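Local atomic coordinates of Lmo2184 protein (Listeria monocytogenes serovar 1/2a, PDB entry 5JOQ), a protein that probably binds heme b as the lipid-anchored substrate-binding component of an ABC transporter for iron uptake. Residues 52-57 against 66-71; 56-61 against 72-77; 34-39 against 90-95; 42-47 against 118-123; 125-130 against 145-150. All blocks are in the same frame, centred on the assembly; numbering follows the deposited sequence.

Contact 1: residues 52-57 against 66-71; sequences DLPLVG and PKRYAD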
# COMPACT_ATOMS: atom_id res chain seq x y z
N ASP A 52 13.60 -12.44 -27.87
CA ASP A 52 12.82 -13.35 -28.71
C ASP A 52 12.91 -14.79 -28.19
O ASP A 52 13.10 -15.74 -28.96
CB ASP A 52 13.29 -13.26 -30.17
CG ASP A 52 12.36 -13.99 -31.15
OD1 ASP A 52 11.20 -14.33 -30.80
OD2 ASP A 52 12.81 -14.23 -32.29
N LEU A 53 12.75 -14.95 -26.87
CA LEU A 53 12.79 -16.25 -26.23
C LEU A 53 11.41 -16.65 -25.72
O LEU A 53 10.72 -15.84 -25.10
CB LEU A 53 13.77 -16.21 -25.05
CG LEU A 53 15.24 -16.26 -25.51
CD1 LEU A 53 16.17 -15.85 -24.39
CD2 LEU A 53 15.58 -17.67 -26.05
N PRO A 54 10.98 -17.89 -25.94
CA PRO A 54 9.74 -18.36 -25.33
C PRO A 54 9.94 -18.63 -23.84
O PRO A 54 11.06 -18.87 -23.37
CB PRO A 54 9.41 -19.64 -26.10
CG PRO A 54 10.72 -20.14 -26.57
CD PRO A 54 11.62 -18.93 -26.76
N LEU A 55 8.84 -18.56 -23.10
CA LEU A 55 8.84 -18.82 -21.66
C LEU A 55 7.81 -19.91 -21.34
O LEU A 55 6.75 -19.98 -21.97
CB LEU A 55 8.49 -17.56 -20.87
CG LEU A 55 9.47 -16.39 -21.00
CD1 LEU A 55 8.93 -15.20 -20.24
CD2 LEU A 55 10.84 -16.78 -20.43
N VAL A 56 8.12 -20.74 -20.33
CA VAL A 56 7.11 -21.61 -19.74
C VAL A 56 6.53 -21.03 -18.45
O VAL A 56 5.45 -21.46 -18.02
CB VAL A 56 7.64 -23.05 -19.49
CG1 VAL A 56 8.09 -23.68 -20.81
CG2 VAL A 56 8.77 -23.06 -18.47
N GLY A 57 7.18 -20.05 -17.86
CA GLY A 57 6.65 -19.43 -16.68
C GLY A 57 6.88 -17.94 -16.62
O GLY A 57 7.92 -17.45 -17.02
N PRO A 66 4.65 -8.33 -21.75
CA PRO A 66 4.63 -8.44 -23.21
C PRO A 66 3.55 -9.41 -23.68
O PRO A 66 3.32 -10.47 -23.07
CB PRO A 66 6.04 -8.94 -23.55
CG PRO A 66 6.91 -8.44 -22.39
CD PRO A 66 5.98 -8.57 -21.18
N LYS A 67 2.88 -9.04 -24.77
CA LYS A 67 1.71 -9.78 -25.25
C LYS A 67 2.05 -11.21 -25.65
O LYS A 67 1.19 -12.09 -25.56
CB LYS A 67 1.09 -9.05 -26.44
CG LYS A 67 0.49 -7.70 -26.06
CD LYS A 67 0.11 -6.88 -27.29
CE LYS A 67 -0.36 -5.48 -26.88
NZ LYS A 67 -1.54 -5.55 -25.97
N ARG A 68 3.28 -11.48 -26.09
CA ARG A 68 3.56 -12.84 -26.53
C ARG A 68 3.40 -13.85 -25.39
O ARG A 68 3.24 -15.04 -25.67
CB ARG A 68 4.97 -12.93 -27.12
CG ARG A 68 6.07 -12.67 -26.15
CD ARG A 68 7.47 -12.98 -26.79
NE ARG A 68 7.61 -14.39 -27.16
CZ ARG A 68 8.50 -14.85 -28.03
NH1 ARG A 68 9.34 -14.01 -28.64
NH2 ARG A 68 8.57 -16.16 -28.30
N TYR A 69 3.45 -13.43 -24.13
CA TYR A 69 3.35 -14.36 -23.02
C TYR A 69 1.94 -14.39 -22.41
O TYR A 69 1.77 -14.84 -21.26
CB TYR A 69 4.39 -14.02 -21.96
CG TYR A 69 5.81 -13.91 -22.51
CD1 TYR A 69 6.39 -14.96 -23.21
CD2 TYR A 69 6.58 -12.76 -22.29
CE1 TYR A 69 7.68 -14.88 -23.71
CE2 TYR A 69 7.88 -12.66 -22.79
CZ TYR A 69 8.43 -13.73 -23.48
OH TYR A 69 9.71 -13.62 -23.95
N ALA A 70 0.94 -13.90 -23.15
CA ALA A 70 -0.42 -13.81 -22.63
C ALA A 70 -0.91 -15.12 -22.03
O ALA A 70 -1.68 -15.11 -21.06
CB ALA A 70 -1.36 -13.39 -23.76
N ASP A 71 -0.51 -16.25 -22.59
CA ASP A 71 -1.05 -17.54 -22.18
C ASP A 71 -0.05 -18.37 -21.38
O ASP A 71 -0.28 -19.56 -21.15
CB ASP A 71 -1.53 -18.31 -23.41
CG ASP A 71 -2.72 -17.62 -24.09
OD1 ASP A 71 -3.64 -17.17 -23.38
OD2 ASP A 71 -2.72 -17.51 -25.33
O HOH W 1 10.56 -17.15 -30.19
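Leu55 and Tyr69 form the tight, buried half of a contact between the two loops that flank strand 57-58 in this member of the bacterial solute-binding protein 8 family. Leu55 CD1 lies over the centre of the Tyr69 ring, 3.6 Å from its centroid and 10° off the ring normal, which is the geometry of a CH-pi contact. Leu55 CG, anti to its own carbonyl carbon (chi1 -63°), follows it, 3.6 Å from Tyr69 CE1. The opposite ring face carries Arg68 CG from the same loop, so the ring is clamped between two aliphatic groups; Thr45 and Met48 of helix 42-50 also pack on it. At the ring edge, Tyr69 OH donates to Leu53 O at 2.7 Å, nearly along the C=O axis. That oxygen also lies 3.8 Å above the plane of the Arg68 guanidinium, over its centre.

The exposed half is polar and looser. Asp52, which belongs to a Schellman motif closing helix 42-50, forms a salt bridge with Arg68. Arg68 NH1, with its partner close to the guanidinium plane, meets the anti lone pair of Asp52 OD1 at 2.9 Å, although the carboxylate and guanidinium planes are 55° apart. Water 1 closes a second path between the two groups: it donates to Asp52 OD1 at 3.0 Å and accepts from Arg68 NH2 at 2.9 Å.

Contact 2: residues 56-61 against 72-77; sequences VGIPSS and VKETGS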
# COMPACT_ATOMS: atom_id res chain seq x y z
N VAL A 56 8.12 -20.74 -20.33
CA VAL A 56 7.11 -21.61 -19.74
C VAL A 56 6.53 -21.03 -18.45
O VAL A 56 5.45 -21.46 -18.02
CB VAL A 56 7.64 -23.05 -19.49
CG1 VAL A 56 8.09 -23.68 -20.81
CG2 VAL A 56 8.77 -23.06 -18.47
N GLY A 57 7.18 -20.05 -17.86
CA GLY A 57 6.65 -19.43 -16.68
C GLY A 57 6.88 -17.94 -16.62
O GLY A 57 7.92 -17.45 -17.02
N ILE A 58 5.90 -17.23 -16.09
CA ILE A 58 5.98 -15.80 -15.90
C ILE A 58 5.54 -15.47 -14.47
O ILE A 58 4.90 -16.27 -13.83
CB ILE A 58 5.12 -15.00 -16.88
CG1 ILE A 58 3.68 -15.51 -16.89
CG2 ILE A 58 5.73 -15.01 -18.27
CD1 ILE A 58 2.72 -14.58 -17.59
N PRO A 59 5.93 -14.23 -13.98
CA PRO A 59 5.47 -13.94 -12.62
C PRO A 59 3.99 -13.57 -12.58
O PRO A 59 3.44 -13.21 -13.60
CB PRO A 59 6.26 -12.70 -12.24
CG PRO A 59 6.30 -11.94 -13.49
CD PRO A 59 6.67 -12.99 -14.49
N SER A 60 3.38 -13.64 -11.40
CA SER A 60 2.01 -13.23 -11.23
C SER A 60 2.15 -11.77 -10.87
O SER A 60 2.79 -11.42 -9.90
CB SER A 60 1.33 -13.97 -10.09
OG SER A 60 1.40 -15.36 -10.25
N SER A 61 1.57 -10.90 -11.68
CA SER A 61 1.68 -9.49 -11.42
C SER A 61 0.52 -8.70 -11.97
O SER A 61 -0.07 -9.09 -12.94
CB SER A 61 3.00 -8.98 -12.04
OG SER A 61 3.04 -7.60 -12.24
N VAL A 72 1.04 -17.76 -20.92
CA VAL A 72 2.08 -18.48 -20.19
C VAL A 72 1.66 -18.64 -18.74
O VAL A 72 1.06 -17.73 -18.15
CB VAL A 72 3.41 -17.73 -20.31
CG1 VAL A 72 4.47 -18.36 -19.43
CG2 VAL A 72 3.85 -17.73 -21.77
N LYS A 73 2.00 -19.78 -18.13
CA LYS A 73 1.59 -20.03 -16.75
C LYS A 73 2.22 -19.01 -15.80
O LYS A 73 3.42 -18.76 -15.88
CB LYS A 73 1.98 -21.45 -16.33
CG LYS A 73 1.63 -21.79 -14.88
CD LYS A 73 0.14 -22.12 -14.72
CE LYS A 73 -0.23 -22.36 -13.26
NZ LYS A 73 -1.67 -22.74 -13.09
N GLU A 74 1.43 -18.46 -14.88
CA GLU A 74 1.96 -17.58 -13.85
C GLU A 74 2.48 -18.39 -12.67
O GLU A 74 1.90 -19.41 -12.28
CB GLU A 74 0.88 -16.61 -13.38
CG GLU A 74 0.34 -15.74 -14.48
CD GLU A 74 -0.70 -14.77 -13.97
OE1 GLU A 74 -1.43 -15.13 -13.02
OE2 GLU A 74 -0.79 -13.66 -14.52
N THR A 75 3.59 -17.92 -12.09
CA THR A 75 4.34 -18.68 -11.10
C THR A 75 4.43 -17.98 -9.74
O THR A 75 5.30 -18.32 -8.94
CB THR A 75 5.75 -18.98 -11.62
OG1 THR A 75 6.47 -17.75 -11.82
CG2 THR A 75 5.69 -19.76 -12.94
N GLY A 76 3.56 -17.02 -9.47
CA GLY A 76 3.50 -16.42 -8.15
C GLY A 76 4.33 -15.16 -8.02
O GLY A 76 4.87 -14.62 -8.99
N SER A 77 4.42 -14.68 -6.79
CA SER A 77 5.03 -13.38 -6.52
C SER A 77 6.51 -13.39 -6.88
O SER A 77 7.22 -14.33 -6.51
CB SER A 77 4.89 -12.99 -5.06
OG SER A 77 5.71 -11.87 -4.79
O HOH W 2 3.34 -21.96 -19.52
O HOH W 3 1.12 -11.99 -14.41
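Ile58 and Glu74 make a parallel bridge between two short segments whose end-to-end directions differ by 42°, with Ile58 N donating to Lys73 O (2.9 Å) and Ile58 O accepting from Thr75 N (2.7 Å). Thr75 grips that same carbonyl oxygen a second time: its OG1, turned between its own backbone N and carbonyl carbon (chi1 63°), donates to Ile58 O at 2.9 Å from well above the carbonyl plane. The bridged strands, 57-58 and 73-77, short and weakly bonded, are neighbours in a small mixed sheet that strand 80-81 completes on the far side of 73-77. Further along, Ser60 N donates an almost straight bond (177°) to Gly76 O, and Ser60 OG accepts from Gly76 N at 2.8 Å, so one serine holds both polar backbone atoms of the glycine. Apolar packing lies on the face that bears Ile58: its CG2 rests 3.8 Å from Val72 CG1, while its CD1 meets Glu74 CG at 4.1 Å. Two waters also link the segments: water 2 bridges Val56 O and Lys73 N, and water 3 accepts from Ser61 N at 3.0 Å beside the Glu74 carboxylate.

Contact 3: residues 34-39 against 90-95; sequences EPKIVA and KPDMVL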
# COMPACT_ATOMS: atom_id res chain seq x y z
N GLU A 34 13.73 -26.26 -27.63
CA GLU A 34 13.96 -24.97 -27.00
C GLU A 34 14.09 -25.15 -25.49
O GLU A 34 13.47 -26.04 -24.89
CB GLU A 34 12.82 -24.01 -27.31
CG GLU A 34 11.54 -24.30 -26.52
CD GLU A 34 10.30 -23.73 -27.18
OE1 GLU A 34 10.39 -23.31 -28.36
OE2 GLU A 34 9.24 -23.71 -26.53
N PRO A 35 14.92 -24.34 -24.84
CA PRO A 35 15.01 -24.42 -23.39
C PRO A 35 13.71 -23.97 -22.76
O PRO A 35 13.01 -23.10 -23.29
CB PRO A 35 16.16 -23.48 -23.05
CG PRO A 35 16.22 -22.54 -24.21
CD PRO A 35 15.82 -23.33 -25.41
N LYS A 36 13.38 -24.58 -21.63
CA LYS A 36 12.19 -24.22 -20.87
C LYS A 36 12.61 -23.25 -19.76
O LYS A 36 13.31 -23.64 -18.82
CB LYS A 36 11.52 -25.47 -20.30
CG LYS A 36 11.17 -26.49 -21.37
CD LYS A 36 10.00 -27.38 -20.94
CE LYS A 36 10.33 -28.20 -19.70
NZ LYS A 36 11.36 -29.26 -19.95
N ILE A 37 12.18 -22.00 -19.87
CA ILE A 37 12.66 -20.93 -19.00
C ILE A 37 11.50 -20.36 -18.20
O ILE A 37 10.44 -20.07 -18.77
CB ILE A 37 13.34 -19.81 -19.82
CG1 ILE A 37 14.44 -20.38 -20.72
CG2 ILE A 37 13.88 -18.74 -18.88
CD1 ILE A 37 15.01 -19.36 -21.76
N VAL A 38 11.70 -20.15 -16.90
CA VAL A 38 10.74 -19.42 -16.06
C VAL A 38 11.34 -18.06 -15.71
O VAL A 38 12.45 -17.99 -15.16
CB VAL A 38 10.38 -20.21 -14.80
CG1 VAL A 38 9.56 -19.33 -13.83
CG2 VAL A 38 9.59 -21.43 -15.18
N ALA A 39 10.64 -16.98 -16.04
CA ALA A 39 11.04 -15.64 -15.61
C ALA A 39 10.22 -15.25 -14.39
O ALA A 39 8.98 -15.27 -14.46
CB ALA A 39 10.83 -14.62 -16.72
N LYS A 90 8.75 -28.23 -14.99
CA LYS A 90 10.02 -28.88 -15.30
C LYS A 90 10.94 -27.95 -16.11
O LYS A 90 11.38 -28.31 -17.21
CB LYS A 90 9.78 -30.20 -16.04
CG LYS A 90 8.95 -31.18 -15.23
CD LYS A 90 8.79 -32.52 -15.92
CE LYS A 90 8.02 -32.40 -17.23
NZ LYS A 90 6.85 -33.34 -17.31
N PRO A 91 11.25 -26.78 -15.59
CA PRO A 91 12.08 -25.84 -16.35
C PRO A 91 13.53 -26.27 -16.39
O PRO A 91 14.01 -26.99 -15.51
CB PRO A 91 11.92 -24.52 -15.58
CG PRO A 91 11.63 -24.97 -14.16
CD PRO A 91 10.84 -26.24 -14.28
N ASP A 92 14.23 -25.82 -17.43
CA ASP A 92 15.69 -25.93 -17.50
C ASP A 92 16.38 -24.80 -16.73
O ASP A 92 17.50 -24.98 -16.24
CB ASP A 92 16.13 -25.90 -18.97
CG ASP A 92 15.51 -27.03 -19.78
OD1 ASP A 92 15.70 -28.19 -19.39
OD2 ASP A 92 14.80 -26.75 -20.77
N MET A 93 15.73 -23.65 -16.61
CA MET A 93 16.33 -22.52 -15.92
C MET A 93 15.24 -21.64 -15.32
O MET A 93 14.22 -21.38 -15.97
CB MET A 93 17.20 -21.69 -16.88
CG MET A 93 17.88 -20.47 -16.22
SD MET A 93 19.05 -20.98 -14.92
CE MET A 93 20.14 -22.12 -15.81
N VAL A 94 15.45 -21.19 -14.09
CA VAL A 94 14.58 -20.21 -13.43
C VAL A 94 15.42 -18.94 -13.24
O VAL A 94 16.54 -19.03 -12.74
CB VAL A 94 14.06 -20.73 -12.08
CG1 VAL A 94 13.17 -19.67 -11.39
CG2 VAL A 94 13.30 -22.09 -12.24
N LEU A 95 14.90 -17.78 -13.66
CA LEU A 95 15.65 -16.53 -13.62
C LEU A 95 15.09 -15.61 -12.53
O LEU A 95 13.89 -15.29 -12.52
CB LEU A 95 15.60 -15.80 -14.97
CG LEU A 95 16.14 -16.56 -16.19
CD1 LEU A 95 15.92 -15.68 -17.40
CD2 LEU A 95 17.65 -16.87 -16.06
O HOH W 4 14.18 -28.45 -23.03
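Strands 37-39 and 93-97 are neighbours in a three-stranded parallel sheet, and here Ile37, Val38 and Ala39 pair with Met93, Val94 and Leu95. The axes of the short segments approach to 4.8 Å with their directions 14° apart. Regular pairing is carried by Val38, whose N donates to Met93 O at 3.0 Å and whose O accepts from Leu95 N at 2.9 Å. Just before the strands, Lys36 O receives two donors, Asp92 N at 2.7 Å and, more distantly, Met93 N at 3.3 Å. Asp92 holds the same residue from its side chain as well. Its CG lies anti to its own carbonyl carbon (chi1 -59°), and Asp92 OD2 accepts from Lys36 N at 2.7 Å in a bond that is nearly straight (172°) and meets the oxygen on its anti side. Lys36 is thus gripped at both its N and its O.

The sheet lies at the centre of a three-layer alpha/beta/alpha sandwich. On the face bearing Ile37, Ala39 and Leu95, Ile37 CG2 touches Leu95 CD1 at 4.0 Å, and helices 42-50 and 123-136 cover Leu95. On the other face Val38 CG2 packs on Pro91 CB at 3.9 Å, and Ile86 of helix 83-88 covers Pro91 and Val94. Backbone bonds of Val94 with Glu114 and Asp116 carry the sheet on to its third strand, 115-118. At the outer end, water 4 donates to both Glu34 O and Asp92 OD2.

Contact 4: residues 42-47 against 118-123; sequences VAITEI and LDFTSI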
# COMPACT_ATOMS: atom_id res chain seq x y z
N VAL A 42 8.92 -9.00 -13.65
CA VAL A 42 8.48 -8.25 -14.82
C VAL A 42 9.68 -7.81 -15.66
O VAL A 42 9.70 -7.98 -16.89
CB VAL A 42 7.63 -7.04 -14.40
CG1 VAL A 42 7.35 -6.16 -15.62
CG2 VAL A 42 6.31 -7.49 -13.75
N ALA A 43 10.70 -7.23 -15.01
CA ALA A 43 11.89 -6.76 -15.74
C ALA A 43 12.53 -7.88 -16.56
O ALA A 43 12.94 -7.65 -17.71
CB ALA A 43 12.90 -6.18 -14.76
N ILE A 44 12.67 -9.08 -15.98
CA ILE A 44 13.31 -10.16 -16.74
C ILE A 44 12.42 -10.58 -17.90
O ILE A 44 12.90 -10.87 -19.00
CB ILE A 44 13.64 -11.36 -15.82
CG1 ILE A 44 14.77 -10.98 -14.85
CG2 ILE A 44 14.01 -12.63 -16.64
CD1 ILE A 44 14.82 -11.91 -13.63
N THR A 45 11.09 -10.61 -17.67
CA THR A 45 10.16 -11.01 -18.73
C THR A 45 10.28 -10.08 -19.93
O THR A 45 10.21 -10.53 -21.08
CB THR A 45 8.71 -11.00 -18.20
OG1 THR A 45 8.58 -11.92 -17.10
CG2 THR A 45 7.77 -11.47 -19.29
N GLU A 46 10.43 -8.78 -19.68
CA GLU A 46 10.62 -7.81 -20.76
C GLU A 46 11.93 -8.06 -21.52
O GLU A 46 11.99 -7.92 -22.75
CB GLU A 46 10.60 -6.39 -20.18
CG GLU A 46 9.20 -6.04 -19.58
CD GLU A 46 9.21 -4.71 -18.82
OE1 GLU A 46 10.30 -4.23 -18.40
OE2 GLU A 46 8.11 -4.14 -18.65
N ILE A 47 12.99 -8.42 -20.80
CA ILE A 47 14.24 -8.75 -21.48
C ILE A 47 14.06 -9.99 -22.35
O ILE A 47 14.54 -10.04 -23.48
CB ILE A 47 15.38 -8.91 -20.45
CG1 ILE A 47 15.81 -7.52 -19.95
CG2 ILE A 47 16.58 -9.67 -21.08
CD1 ILE A 47 16.64 -7.55 -18.66
N LEU A 118 20.35 -12.84 -11.54
CA LEU A 118 20.94 -11.81 -12.40
C LEU A 118 21.19 -10.53 -11.61
O LEU A 118 20.34 -10.10 -10.84
CB LEU A 118 19.98 -11.49 -13.55
CG LEU A 118 19.43 -12.74 -14.27
CD1 LEU A 118 18.43 -12.33 -15.37
CD2 LEU A 118 20.57 -13.57 -14.84
N ASP A 119 22.36 -9.91 -11.80
CA ASP A 119 22.72 -8.72 -11.03
C ASP A 119 22.14 -7.48 -11.72
O ASP A 119 22.66 -7.03 -12.75
CB ASP A 119 24.24 -8.61 -10.90
CG ASP A 119 24.65 -7.47 -9.97
OD1 ASP A 119 23.79 -6.64 -9.63
OD2 ASP A 119 25.82 -7.41 -9.56
N PHE A 120 21.06 -6.93 -11.16
CA PHE A 120 20.43 -5.71 -11.68
C PHE A 120 20.68 -4.49 -10.78
O PHE A 120 19.84 -3.56 -10.70
CB PHE A 120 18.93 -5.96 -11.89
CG PHE A 120 18.61 -6.84 -13.12
CD1 PHE A 120 19.63 -7.43 -13.87
CD2 PHE A 120 17.30 -7.05 -13.51
CE1 PHE A 120 19.33 -8.20 -15.04
CE2 PHE A 120 16.98 -7.84 -14.64
CZ PHE A 120 17.97 -8.41 -15.39
N THR A 121 21.81 -4.46 -10.07
CA THR A 121 22.08 -3.33 -9.17
C THR A 121 22.68 -2.12 -9.89
O THR A 121 22.81 -1.08 -9.25
CB THR A 121 23.01 -3.75 -8.03
OG1 THR A 121 24.25 -4.29 -8.57
CG2 THR A 121 22.32 -4.85 -7.16
N SER A 122 23.05 -2.23 -11.17
CA SER A 122 23.42 -1.08 -11.99
C SER A 122 22.97 -1.34 -13.42
O SER A 122 22.67 -2.47 -13.80
CB SER A 122 24.95 -0.83 -11.95
OG SER A 122 25.67 -1.92 -12.53
N ILE A 123 22.95 -0.29 -14.24
CA ILE A 123 22.66 -0.52 -15.66
C ILE A 123 23.75 -1.37 -16.29
O ILE A 123 23.46 -2.30 -17.05
CB ILE A 123 22.49 0.83 -16.40
CG1 ILE A 123 21.25 1.59 -15.83
CG2 ILE A 123 22.36 0.60 -17.94
CD1 ILE A 123 21.03 2.97 -16.51
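Ile44 of helix 42-50 reaches two residues across the contact, Leu118 and Phe120, and each branch of its side chain has its own neighbours. At CB the chain divides. CG2 turns back to the sheet and packs on Ala39. CG1, anti to the carbonyl carbon (chi1 -69°), touches both residues, with Ile44 CG1 at 3.8 Å from Phe120 CE2 and Ile44 CG1 at 3.9 Å from Leu118 CD1. The tip, Ile44 CD1, stays 4.0 Å from Leu118 CD1 and also touches Leu95 O of strand 93-97. The far end of the Phe120 ring is shared by three helix residues: Ile47 comes tip to tip, its CD1 3.6 Å from Phe120 CZ, and Ala43 CB stands near the ring plane at the edge, 4.4 Å from Phe120 CE2.

This buried apolar cluster joins a helix lying on the N-terminal parallel sheet to the loop in which strand 115-118 turns into helix 123-136. The loop is shaped by an Asx turn: Asp119 OD1 accepts from Thr121 N at 3.0 Å (161°) and also from Thr121 OG1 at 2.6 Å. The next residue, Ser122, is the N-cap of helix 123-136, its OG bonded to Ser125 N. Met126 and Glu129 of that helix also touch the Phe120 ring, and Ile123 N is hydrogen-bonded to Asp190 OD2 of helix 187-194.

Contact 5: residues 125-130 against 145-150; sequences SMQTEI and KLNKDL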
# COMPACT_ATOMS: atom_id res chain seq x y z
N SER A 125 25.71 -3.62 -14.95
CA SER A 125 25.57 -5.02 -14.57
C SER A 125 24.41 -5.66 -15.31
O SER A 125 24.54 -6.79 -15.79
CB SER A 125 25.39 -5.17 -13.05
OG SER A 125 26.67 -4.95 -12.40
N MET A 126 23.28 -4.95 -15.43
CA MET A 126 22.17 -5.48 -16.23
C MET A 126 22.60 -5.77 -17.67
O MET A 126 22.23 -6.80 -18.25
CB MET A 126 20.97 -4.49 -16.23
CG MET A 126 19.78 -5.02 -17.02
SD MET A 126 18.38 -3.87 -17.08
CE MET A 126 19.09 -2.52 -18.07
N GLN A 127 23.37 -4.86 -18.27
CA GLN A 127 23.82 -5.08 -19.64
C GLN A 127 24.73 -6.30 -19.76
O GLN A 127 24.65 -7.05 -20.74
CB GLN A 127 24.51 -3.84 -20.19
CG GLN A 127 23.52 -2.66 -20.37
CD GLN A 127 24.18 -1.55 -21.14
OE1 GLN A 127 24.91 -0.74 -20.57
NE2 GLN A 127 23.96 -1.52 -22.46
N THR A 128 25.62 -6.53 -18.79
CA THR A 128 26.41 -7.77 -18.83
C THR A 128 25.51 -9.00 -18.72
O THR A 128 25.75 -10.03 -19.38
CB THR A 128 27.44 -7.76 -17.70
OG1 THR A 128 28.38 -6.69 -17.93
CG2 THR A 128 28.21 -9.12 -17.61
N GLU A 129 24.46 -8.93 -17.88
CA GLU A 129 23.54 -10.05 -17.77
C GLU A 129 22.80 -10.29 -19.08
O GLU A 129 22.59 -11.43 -19.48
CB GLU A 129 22.53 -9.84 -16.63
CG GLU A 129 23.18 -9.77 -15.24
CD GLU A 129 23.79 -11.10 -14.74
OE1 GLU A 129 23.81 -12.12 -15.46
OE2 GLU A 129 24.27 -11.08 -13.58
N ILE A 130 22.46 -9.20 -19.77
CA ILE A 130 21.81 -9.33 -21.09
C ILE A 130 22.75 -10.03 -22.07
O ILE A 130 22.35 -10.97 -22.79
CB ILE A 130 21.37 -7.94 -21.59
CG1 ILE A 130 20.13 -7.46 -20.79
CG2 ILE A 130 21.09 -7.97 -23.10
CD1 ILE A 130 19.83 -5.89 -20.98
N LYS A 145 22.06 -6.16 -30.07
CA LYS A 145 21.18 -5.08 -30.49
C LYS A 145 20.55 -4.36 -29.28
O LYS A 145 20.49 -3.13 -29.22
CB LYS A 145 20.10 -5.67 -31.40
CG LYS A 145 18.98 -4.70 -31.76
CD LYS A 145 19.52 -3.47 -32.48
CE LYS A 145 18.39 -2.64 -33.13
NZ LYS A 145 17.26 -2.40 -32.19
N LEU A 146 20.03 -5.12 -28.33
CA LEU A 146 19.40 -4.48 -27.18
C LEU A 146 20.41 -3.63 -26.41
O LEU A 146 20.12 -2.48 -26.04
CB LEU A 146 18.78 -5.54 -26.25
CG LEU A 146 18.14 -5.09 -24.93
CD1 LEU A 146 17.03 -4.08 -25.20
CD2 LEU A 146 17.58 -6.35 -24.18
N ASN A 147 21.60 -4.18 -26.19
CA ASN A 147 22.62 -3.43 -25.46
C ASN A 147 23.08 -2.20 -26.24
O ASN A 147 23.40 -1.17 -25.64
CB ASN A 147 23.80 -4.35 -25.12
CG ASN A 147 23.59 -5.03 -23.77
OD1 ASN A 147 22.87 -4.50 -22.93
ND2 ASN A 147 24.24 -6.18 -23.54
N LYS A 148 23.17 -2.31 -27.57
CA LYS A 148 23.53 -1.15 -28.39
C LYS A 148 22.54 -0.00 -28.16
O LYS A 148 22.93 1.16 -28.02
CB LYS A 148 23.52 -1.55 -29.86
CG LYS A 148 24.00 -0.48 -30.79
CD LYS A 148 23.92 -0.98 -32.23
CE LYS A 148 24.17 0.17 -33.23
NZ LYS A 148 24.00 -0.33 -34.62
N ASP A 149 21.25 -0.33 -28.17
CA ASP A 149 20.20 0.67 -27.97
C ASP A 149 20.31 1.32 -26.59
O ASP A 149 20.23 2.54 -26.46
CB ASP A 149 18.82 0.03 -28.14
CG ASP A 149 18.50 -0.32 -29.60
OD1 ASP A 149 19.20 0.19 -30.51
OD2 ASP A 149 17.54 -1.10 -29.83
N LEU A 150 20.42 0.49 -25.55
CA LEU A 150 20.59 1.01 -24.19
C LEU A 150 21.80 1.92 -24.10
O LEU A 150 21.72 3.03 -23.55
CB LEU A 150 20.75 -0.16 -23.21
CG LEU A 150 19.49 -1.02 -22.98
CD1 LEU A 150 19.83 -2.31 -22.16
CD2 LEU A 150 18.41 -0.21 -22.28
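Gln127 and Asn147 face each other across two helices, and their torsions bring the amides together: Gln127 CG lies anti to its carbonyl carbon (chi1 -68°) with the chain extended beyond it, while chi1 of -90° swings Asn147 CG toward the opposite helix. The two side chains slide past each other in opposite directions, their amide planes turned steeply against each other. Asn147 ND2 donates to the backbone oxygen Gln127 O at 3.0 Å, and Gln127 NE2 donates to Asn147 OD1 at 3.2 Å, approaching from above the carbonyl plane of that amide. The glutamine thus takes part through both its main chain and its side chain. Gln127 NE2 is also bonded to Thr151 OG1, one turn on from Asn147, and the same nitrogen, Gln127 NE2, lies 3.6 Å from Leu150 CB as these two side chains likewise pass in opposite directions.

The inner side of the interface is apolar. Ile130 and Leu150 meet tip to tip, Ile130 CD1 being 3.8 Å from Leu150 CD1, and Ile130 CD1 also touches Leu146 CD2 at 3.9 Å. Met126 comes in across the leucine at about a right angle, with Met126 CE 4.2 Å from Leu150 CD1. Beneath, Ile47 and Lys50 of helix 42-50 touch Ile130 and Leu146.

The axes of the short segments approach to 9.9 Å, their directions 161° apart, an antiparallel helical hairpin, consistent with the coiled coil predicted here. Its second arm, helix 140-161, leads on to the sheet of the C-terminal lobe, the single long connecting helix characteristic of class III solute-binding proteins.

Overall arrangement
From the N terminus, strand 37-39 opens contact 3, which closes at 90-95 and pairs it with strand 93-97. Helix 42-50 follows and opens contact 4, closed only at 118-123, so contacts 3 and 4 cross along the chain. Nested inside both loops, contact 1 closes at 66-71 and contact 2 at 72-77; they share Val56 and Gly57 and bind the small mixed sheet beside strand 37-39, as Val56 N and Gly57 O bond to Ile37 O and Ala39 N. Contact 5 comes later, in series with the others, and packs helix 123-136 on helix 140-161. It touches contact 4 through Phe120 and Met126, while its nearest atoms remain about 8 Å from contacts 1 and 3.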